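Local coordinates for A-type flavoprotein (Giardia intestinalis, PDB 2Q9U), which binds FMN and a mu-oxo-diiron centre and probably acts as an electron-transferring oxidoreductase that scavenges oxygen, at residues V192-L204 and S296-S308. Numbering follows the deposited sequence.
With NO3 (nitrate ion), chain C.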
loop_
_atom_site.group_PDB
_atom_site.type_symbol
_atom_site.label_atom_id
_atom_site.label_comp_id
_atom_site.label_asym_id
_atom_site.label_seq_id
_atom_site.Cartn_x
_atom_site.Cartn_y
_atom_site.Cartn_z
ATOM N N VAL A 192 -6.800 17.279 -17.224
ATOM C CA VAL A 192 -5.415 17.622 -17.571
ATOM C C VAL A 192 -4.985 18.820 -16.710
ATOM O O VAL A 192 -3.879 18.841 -16.162
ATOM C CB VAL A 192 -5.251 17.947 -19.058
ATOM C CG1 VAL A 192 -3.733 18.264 -19.379
ATOM C CG2 VAL A 192 -5.753 16.792 -19.937
ATOM N N MET A 193 -5.882 19.800 -16.549
ATOM C CA MET A 193 -5.548 20.979 -15.765
ATOM C C MET A 193 -5.359 20.644 -14.312
ATOM O O MET A 193 -4.476 21.209 -13.659
ATOM C CB MET A 193 -6.576 22.105 -15.955
ATOM C CG MET A 193 -6.481 22.805 -17.285
ATOM S SD MET A 193 -4.858 23.629 -17.543
ATOM C CE MET A 193 -4.693 24.634 -16.054
ATOM N N HIS A 194 -6.179 19.723 -13.798
ATOM C CA HIS A 194 -5.968 19.219 -12.433
ATOM C C HIS A 194 -4.542 18.678 -12.261
ATOM O O HIS A 194 -3.849 19.024 -11.302
ATOM C CB HIS A 194 -7.018 18.155 -12.094
ATOM C CG HIS A 194 -6.709 17.367 -10.865
ATOM N ND1 HIS A 194 -7.175 17.718 -9.623
ATOM C CD2 HIS A 194 -5.966 16.249 -10.691
ATOM C CE1 HIS A 194 -6.746 16.841 -8.730
ATOM N NE2 HIS A 194 -6.003 15.943 -9.350
ATOM N N LEU A 195 -4.096 17.835 -13.188
ATOM C CA LEU A 195 -2.756 17.239 -13.068
ATOM C C LEU A 195 -1.659 18.265 -13.360
ATOM O O LEU A 195 -0.550 18.193 -12.792
ATOM C CB LEU A 195 -2.650 16.020 -13.997
ATOM C CG LEU A 195 -3.551 14.836 -13.585
ATOM C CD1 LEU A 195 -3.482 13.761 -14.679
ATOM C CD2 LEU A 195 -3.148 14.253 -12.202
ATOM N N PHE A 196 -1.980 19.228 -14.238
ATOM C CA PHE A 196 -1.060 20.331 -14.572
ATOM C C PHE A 196 -0.800 21.142 -13.290
ATOM O O PHE A 196 0.335 21.513 -12.986
ATOM C CB PHE A 196 -1.700 21.187 -15.673
ATOM C CG PHE A 196 -0.959 22.477 -16.002
ATOM C CD1 PHE A 196 -1.160 23.639 -15.251
ATOM C CD2 PHE A 196 -0.098 22.532 -17.100
ATOM C CE1 PHE A 196 -0.505 24.835 -15.595
ATOM C CE2 PHE A 196 0.544 23.730 -17.460
ATOM C CZ PHE A 196 0.343 24.868 -16.702
ATOM N N LYS A 197 -1.867 21.395 -12.531
ATOM C CA LYS A 197 -1.756 22.062 -11.212
ATOM C C LYS A 197 -1.008 21.228 -10.179
ATOM O O LYS A 197 -0.206 21.758 -9.386
ATOM C CB LYS A 197 -3.134 22.434 -10.661
ATOM C CG LYS A 197 -3.792 23.594 -11.386
ATOM C CD LYS A 197 -5.210 23.823 -10.820
ATOM C CE LYS A 197 -5.997 24.822 -11.638
ATOM N NZ LYS A 197 -7.434 24.948 -11.180
ATOM N N GLU A 198 -1.244 19.916 -10.180
ATOM C CA GLU A 198 -0.523 19.069 -9.230
ATOM C C GLU A 198 0.985 19.128 -9.541
ATOM O O GLU A 198 1.833 19.160 -8.629
ATOM C CB GLU A 198 -1.044 17.622 -9.275
ATOM C CG GLU A 198 -0.604 16.780 -8.065
ATOM C CD GLU A 198 -1.092 15.351 -8.169
ATOM O OE1 GLU A 198 -0.681 14.665 -9.123
ATOM O OE2 GLU A 198 -1.890 14.926 -7.311
ATOM N N TYR A 199 1.315 19.103 -10.832
ATOM C CA TYR A 199 2.734 19.173 -11.235
ATOM C C TYR A 199 3.361 20.504 -10.791
ATOM O O TYR A 199 4.465 20.542 -10.207
ATOM C CB TYR A 199 2.862 19.003 -12.746
ATOM C CG TYR A 199 4.283 18.833 -13.177
ATOM C CD1 TYR A 199 5.108 19.946 -13.394
ATOM C CD2 TYR A 199 4.813 17.548 -13.388
ATOM C CE1 TYR A 199 6.445 19.794 -13.808
ATOM C CE2 TYR A 199 6.135 17.381 -13.809
ATOM C CZ TYR A 199 6.948 18.509 -14.008
ATOM O OH TYR A 199 8.253 18.309 -14.414
ATOM N N THR A 200 2.656 21.595 -11.061
ATOM C CA THR A 200 3.111 22.938 -10.662
ATOM C C THR A 200 3.380 23.018 -9.155
ATOM O O THR A 200 4.456 23.460 -8.712
ATOM C CB THR A 200 2.081 24.009 -11.036
ATOM O OG1 THR A 200 1.758 23.875 -12.419
ATOM C CG2 THR A 200 2.677 25.397 -10.798
ATOM N N ALA A 201 2.389 22.582 -8.374
ATOM C CA ALA A 201 2.473 22.603 -6.916
ATOM C C ALA A 201 3.674 21.810 -6.393
ATOM O O ALA A 201 4.384 22.278 -5.491
ATOM C CB ALA A 201 1.123 22.029 -6.303
ATOM N N ASN A 202 3.921 20.625 -6.973
ATOM C CA ASN A 202 4.915 19.676 -6.433
ATOM C C ASN A 202 6.327 19.845 -6.941
ATOM O O ASN A 202 7.266 19.478 -6.254
ATOM C CB ASN A 202 4.502 18.232 -6.721
ATOM C CG ASN A 202 3.435 17.744 -5.765
ATOM O OD1 ASN A 202 3.742 17.224 -4.695
ATOM N ND2 ASN A 202 2.175 17.914 -6.149
ATOM N N ILE A 203 6.469 20.358 -8.156
ATOM C CA ILE A 203 7.790 20.441 -8.798
ATOM C C ILE A 203 8.258 21.893 -8.855
ATOM O O ILE A 203 9.437 22.194 -8.615
ATOM C CB ILE A 203 7.790 19.791 -10.202
ATOM C CG1 ILE A 203 7.190 18.359 -10.146
ATOM C CG2 ILE A 203 9.212 19.843 -10.850
ATOM C CD1 ILE A 203 7.897 17.430 -9.176
ATOM N N LEU A 204 7.319 22.794 -9.122
ATOM C CA LEU A 204 7.679 24.170 -9.425
ATOM C C LEU A 204 7.376 25.147 -8.311
ATOM O O LEU A 204 7.647 26.351 -8.454
ATOM C CB LEU A 204 6.985 24.612 -10.736
ATOM C CG LEU A 204 7.209 23.770 -12.014
ATOM C CD1 LEU A 204 6.304 24.272 -13.162
ATOM C CD2 LEU A 204 8.665 23.726 -12.467
ATOM N N SER A 296 -3.872 9.989 2.863
ATOM C CA SER A 296 -3.483 10.972 1.864
ATOM C C SER A 296 -1.987 10.842 1.653
ATOM O O SER A 296 -1.374 9.859 2.077
ATOM C CB SER A 296 -3.895 12.390 2.304
ATOM O OG SER A 296 -3.761 13.325 1.232
ATOM N N ASP A 297 -1.386 11.797 0.969
ATOM C CA ASP A 297 0.039 11.738 0.765
ATOM C C ASP A 297 0.526 13.157 0.535
ATOM O O ASP A 297 -0.288 14.058 0.308
ATOM C CB ASP A 297 0.385 10.797 -0.393
ATOM C CG ASP A 297 -0.269 11.214 -1.705
ATOM O OD1 ASP A 297 -0.010 12.346 -2.161
ATOM O OD2 ASP A 297 -1.026 10.401 -2.288
ATOM N N ILE A 298 1.836 13.350 0.604
ATOM C CA ILE A 298 2.387 14.705 0.551
ATOM C C ILE A 298 2.110 15.343 -0.826
ATOM O O ILE A 298 2.044 16.560 -0.945
ATOM C CB ILE A 298 3.927 14.709 0.885
ATOM C CG1 ILE A 298 4.695 13.743 -0.057
ATOM C CG2 ILE A 298 4.160 14.411 2.404
ATOM C CD1 ILE A 298 6.218 13.907 -0.036
ATOM N N THR A 299 1.970 14.520 -1.868
ATOM C CA THR A 299 1.681 15.041 -3.213
ATOM C C THR A 299 0.318 15.773 -3.256
ATOM O O THR A 299 0.170 16.847 -3.862
ATOM C CB THR A 299 1.718 13.910 -4.275
ATOM O OG1 THR A 299 2.933 13.157 -4.104
ATOM C CG2 THR A 299 1.651 14.495 -5.709
ATOM N N LYS A 300 -0.665 15.170 -2.603
ATOM C CA LYS A 300 -1.994 15.759 -2.491
ATOM C C LYS A 300 -2.002 16.963 -1.524
ATOM O O LYS A 300 -2.724 17.949 -1.735
ATOM C CB LYS A 300 -2.986 14.649 -2.107
ATOM C CG LYS A 300 -3.117 13.674 -3.317
ATOM C CD LYS A 300 -3.917 12.417 -3.066
ATOM C CE LYS A 300 -3.829 11.509 -4.313
ATOM N NZ LYS A 300 -2.437 10.941 -4.555
ATOM N N VAL A 301 -1.196 16.880 -0.476
ATOM C CA VAL A 301 -1.041 18.029 0.436
ATOM C C VAL A 301 -0.566 19.261 -0.380
ATOM O O VAL A 301 -1.106 20.386 -0.245
ATOM C CB VAL A 301 -0.078 17.682 1.616
ATOM C CG1 VAL A 301 0.254 18.913 2.463
ATOM C CG2 VAL A 301 -0.693 16.565 2.523
ATOM N N ALA A 302 0.444 19.048 -1.216
ATOM C CA ALA A 302 0.977 20.125 -2.077
ATOM C C ALA A 302 -0.108 20.607 -3.028
ATOM O O ALA A 302 -0.353 21.798 -3.132
ATOM C CB ALA A 302 2.233 19.664 -2.840
ATOM N N LEU A 303 -0.787 19.678 -3.693
ATOM C CA LEU A 303 -1.890 20.048 -4.586
ATOM C C LEU A 303 -2.914 21.010 -3.945
ATOM O O LEU A 303 -3.299 22.038 -4.544
ATOM C CB LEU A 303 -2.607 18.783 -5.054
ATOM C CG LEU A 303 -3.911 18.924 -5.863
ATOM C CD1 LEU A 303 -3.648 19.681 -7.207
ATOM C CD2 LEU A 303 -4.555 17.572 -6.112
ATOM N N HIS A 304 -3.374 20.671 -2.747
ATOM C CA HIS A 304 -4.460 21.408 -2.137
ATOM C C HIS A 304 -4.031 22.696 -1.473
ATOM O O HIS A 304 -4.723 23.693 -1.588
ATOM C CB HIS A 304 -5.330 20.502 -1.230
ATOM C CG HIS A 304 -6.155 19.540 -2.022
ATOM N ND1 HIS A 304 -7.199 19.954 -2.820
ATOM C CD2 HIS A 304 -6.060 18.199 -2.193
ATOM C CE1 HIS A 304 -7.745 18.905 -3.416
ATOM N NE2 HIS A 304 -7.060 17.832 -3.063
ATOM N N THR A 305 -2.879 22.679 -0.818
ATOM C CA THR A 305 -2.325 23.892 -0.202
ATOM C C THR A 305 -1.938 24.949 -1.250
ATOM O O THR A 305 -2.049 26.153 -0.976
ATOM C CB THR A 305 -1.122 23.593 0.729
ATOM O OG1 THR A 305 -0.080 22.902 0.010
ATOM C CG2 THR A 305 -1.557 22.733 1.938
ATOM N N TYR A 306 -1.426 24.501 -2.386
ATOM C CA TYR A 306 -1.225 25.332 -3.579
ATOM C C TYR A 306 -2.275 26.446 -3.803
ATOM O O TYR A 306 -1.944 27.576 -3.908
ATOM C CB TYR A 306 -1.064 24.448 -4.818
ATOM C CG TYR A 306 -1.033 25.134 -6.164
ATOM C CD1 TYR A 306 0.083 25.735 -6.620
ATOM C CD2 TYR A 306 -2.128 25.131 -6.994
ATOM C CE1 TYR A 306 0.114 26.337 -7.862
ATOM C CE2 TYR A 306 -2.125 25.728 -8.199
ATOM C CZ TYR A 306 -0.984 26.331 -8.637
ATOM O OH TYR A 306 -0.948 26.911 -9.843
ATOM N N ASP A 307 -3.542 26.059 -3.801
ATOM C CA ASP A 307 -4.606 26.954 -4.242
ATOM C C ASP A 307 -5.659 27.137 -3.155
ATOM O O ASP A 307 -6.812 27.459 -3.441
ATOM C CB ASP A 307 -5.257 26.422 -5.520
ATOM C CG ASP A 307 -6.029 25.138 -5.289
ATOM O OD1 ASP A 307 -5.936 24.578 -4.176
ATOM O OD2 ASP A 307 -6.729 24.688 -6.221
ATOM N N SER A 308 -5.254 26.931 -1.905
ATOM C CA SER A 308 -6.083 27.301 -0.757
ATOM C C SER A 308 -5.801 28.758 -0.412
ATOM O O SER A 308 -4.655 29.228 -0.533
ATOM C CB SER A 308 -5.747 26.419 0.469
ATOM O OG SER A 308 -6.087 25.067 0.244
HETATM N N NO3 C . 10.196 16.135 -12.903
HETATM O O1 NO3 C . 9.508 15.644 -11.813
HETATM O O2 NO3 C . 9.762 15.781 -14.154
HETATM O O3 NO3 C . 11.260 17.003 -12.780
HETATM O O HOH W 1 -7.118 26.157 -8.729
HETATM O O HOH W 2 -1.004 12.423 -6.366
#
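The carboxamide of N202 ties the two helices together: its ND2 donates to T299 O across the gap (3.2 Å, N-H...O 165°) and to E198 O in its own helix (2.8 Å). Both acceptors lie in the amide plane, which fixes the rotation of the group; T299 O also takes L303 N, and E198 O also takes N202 N. With CG beside the backbone N (chi1 -79°), the amide crosses T299 at about a right angle and brings OD1 to A302 CB (3.4 Å), while Y332 of helix 324-336 hydrogen-bonds that oxygen. The axes pass 8.2 Å apart at 102°, where the small A201 faces A302, its CB also against Y306 CB (3.6 Å). Helix 189-204 belongs to the beta-lactamase-like part and helix 298-306 to the flavodoxin-like part, where it links parallel strands 287-292 and 310-314, so this buried packing joins the two domains of one chain. The Y306 ring reaches past A201 to T200 CG2 and K197 CG, and its hydroxyl bonds to E245. L303, its CG anti to the backbone N, forks across helix 189-204: CD1 lies against E198 CA, and CD2 reaches H194 CE1 (3.5 Å). E198 extends past T299 CG2, 3.8 Å from its CD. Charges meet through water at both flanks: one water bridges E198 OE2 and K300 NZ, itself salt-bridged to N-cap D297 (NZ to OD2 2.7 Å), and another joins K197 NZ to D307 OD2.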